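Side-chain contact in glucose-6-phosphate 1-dehydrogenase (Mycobacterium avium, PDB 4LGV), which probably catalyses the NADP-dependent oxidation of glucose 6-phosphate to 6-phosphogluconolactone, the entry step of the pentose phosphate pathway: residues 411-414 with 415-419. Residues are numbered along the deposited sequence; the frame is centred on the assembly and turned at random.
Sequences EPVR and PYERL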
loop_
_atom_site.group_PDB
_atom_site.type_symbol
_atom_site.label_atom_id
_atom_site.label_comp_id
_atom_site.label_asym_id
_atom_site.label_seq_id
_atom_site.Cartn_x
_atom_site.Cartn_y
_atom_site.Cartn_z
ATOM N N GLU A 411 -31.983 15.667 -19.574
ATOM C CA GLU A 411 -33.136 15.679 -20.476
ATOM C C GLU A 411 -33.010 14.458 -21.424
ATOM O O GLU A 411 -31.974 14.285 -22.062
ATOM C CB GLU A 411 -33.282 17.006 -21.233
ATOM C CG GLU A 411 -34.202 18.024 -20.534
ATOM C CD GLU A 411 -35.669 17.569 -20.463
ATOM O OE1 GLU A 411 -36.253 17.192 -21.508
ATOM O OE2 GLU A 411 -36.251 17.576 -19.354
ATOM N N PRO A 412 -34.061 13.604 -21.473
ATOM C CA PRO A 412 -33.979 12.324 -22.220
ATOM C C PRO A 412 -33.571 12.468 -23.686
ATOM O O PRO A 412 -32.922 11.586 -24.204
ATOM C CB PRO A 412 -35.394 11.711 -22.090
ATOM C CG PRO A 412 -36.246 12.736 -21.407
ATOM C CD PRO A 412 -35.340 13.735 -20.744
ATOM N N VAL A 413 -33.898 13.583 -24.348
ATOM C CA VAL A 413 -33.477 13.714 -25.763
ATOM C C VAL A 413 -31.944 13.625 -26.019
ATOM O O VAL A 413 -31.527 13.064 -27.047
ATOM C CB VAL A 413 -34.018 14.979 -26.436
ATOM C CG1 VAL A 413 -33.398 16.237 -25.833
ATOM C CG2 VAL A 413 -33.758 14.886 -27.936
ATOM N N ARG A 414 -31.138 14.166 -25.092
ATOM C CA ARG A 414 -29.686 14.279 -25.258
ATOM C C ARG A 414 -29.007 12.930 -25.315
ATOM O O ARG A 414 -28.250 12.657 -26.238
ATOM C CB ARG A 414 -29.119 15.123 -24.133
ATOM C CG ARG A 414 -29.452 16.611 -24.238
ATOM C CD ARG A 414 -28.848 17.368 -23.051
ATOM N NE ARG A 414 -29.303 18.749 -23.002
ATOM C CZ ARG A 414 -28.779 19.716 -22.244
ATOM N NH1 ARG A 414 -27.723 19.505 -21.435
ATOM N NH2 ARG A 414 -29.304 20.927 -22.321
ATOM N N PRO A 415 -29.348 12.060 -24.390
ATOM C CA PRO A 415 -28.835 10.713 -24.506
ATOM C C PRO A 415 -29.224 10.015 -25.761
ATOM O O PRO A 415 -28.412 9.301 -26.363
ATOM C CB PRO A 415 -29.443 9.976 -23.306
ATOM C CG PRO A 415 -30.259 10.989 -22.544
ATOM C CD PRO A 415 -29.900 12.333 -23.051
ATOM N N TYR A 416 -30.460 10.192 -26.151
ATOM C CA TYR A 416 -30.947 9.512 -27.316
ATOM C C TYR A 416 -30.229 9.955 -28.594
ATOM O O TYR A 416 -29.732 9.121 -29.353
ATOM C CB TYR A 416 -32.442 9.725 -27.414
ATOM C CG TYR A 416 -33.016 8.936 -28.512
ATOM C CD1 TYR A 416 -33.310 7.588 -28.354
ATOM C CD2 TYR A 416 -33.197 9.512 -29.741
ATOM C CE1 TYR A 416 -33.790 6.829 -29.396
ATOM C CE2 TYR A 416 -33.698 8.772 -30.806
ATOM C CZ TYR A 416 -33.998 7.422 -30.631
ATOM O OH TYR A 416 -34.531 6.716 -31.677
ATOM N N GLU A 417 -30.089 11.245 -28.812
ATOM C CA GLU A 417 -29.322 11.735 -29.976
ATOM C C GLU A 417 -27.839 11.346 -29.934
ATOM O O GLU A 417 -27.219 11.070 -30.968
ATOM C CB GLU A 417 -29.470 13.259 -30.130
ATOM C CG GLU A 417 -28.876 14.086 -29.009
ATOM C CD GLU A 417 -29.274 15.564 -29.053
ATOM O OE1 GLU A 417 -29.942 15.919 -29.995
ATOM O OE2 GLU A 417 -28.918 16.364 -28.151
ATOM N N ARG A 418 -27.242 11.356 -28.746
ATOM C CA ARG A 418 -25.858 10.921 -28.600
ATOM C C ARG A 418 -25.684 9.466 -29.072
ATOM O O ARG A 418 -24.731 9.136 -29.754
ATOM C CB ARG A 418 -25.473 11.048 -27.130
ATOM C CG ARG A 418 -24.054 10.681 -26.797
ATOM C CD ARG A 418 -23.843 10.760 -25.306
ATOM N NE ARG A 418 -22.468 10.448 -24.983
ATOM C CZ ARG A 418 -22.032 9.907 -23.846
ATOM N NH1 ARG A 418 -22.881 9.540 -22.874
ATOM N NH2 ARG A 418 -20.743 9.742 -23.673
ATOM N N LEU A 419 -26.602 8.582 -28.694
ATOM C CA LEU A 419 -26.520 7.174 -29.106
ATOM C C LEU A 419 -26.688 6.995 -30.597
ATOM O O LEU A 419 -25.977 6.195 -31.209
ATOM C CB LEU A 419 -27.591 6.333 -28.408
ATOM C CG LEU A 419 -27.302 6.043 -26.961
ATOM C CD1 LEU A 419 -28.512 5.437 -26.291
ATOM C CD2 LEU A 419 -26.126 5.113 -26.796
HETATM O O HOH W 1 -26.983 15.717 -26.213
#
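E417 folds back over the previous turn of its helix, laying CG 3.2 Å from the backbone O of R414 and bringing OE2 to within 3.6 Å of R414 CA. A chi1 of 65° sets CG back over that turn, and the outstretched remainder carries the carboxylate beside the R414 side chain. The guanidinium and carboxylate planes are only 18° apart, yet no salt bridge forms, since R414 NE and E417 OE2 remain 5.7 Å apart. A water links E417 to the R414 backbone, donating to E417 OE2 at 2.8 Å and weakly to the carbonyl O of R414. That carbonyl also receives the helical bond from R418 N at 3.0 Å, while E417 N donates almost straight (173°) to V413 O. One residue earlier, the bond from Y416 N to P412 O is weak. P415 suits this first turn: its ring nitrogen has no hydrogen to give, and its CD fills the place of one, lying 3.0 Å from the O of E411, while CG rests against P412 O.

Farther out, R53 and R57 form salt bridges to E417 OE1, and V413 packs on R49 and R53, so this face of helix 413-424 is joined to helix 41-56 of the nucleotide-binding domain. Y416, its CG anti to the backbone N, carries its hydroxyl to Y133 and T47 and meets H193 edge-to-face. R414 turns to the D408 carbonyl and a glycerol. With OE1 of E417 held by two arginines and OE2 accepting from the water, the paired positive charges would probably keep this buried carboxylate ionised.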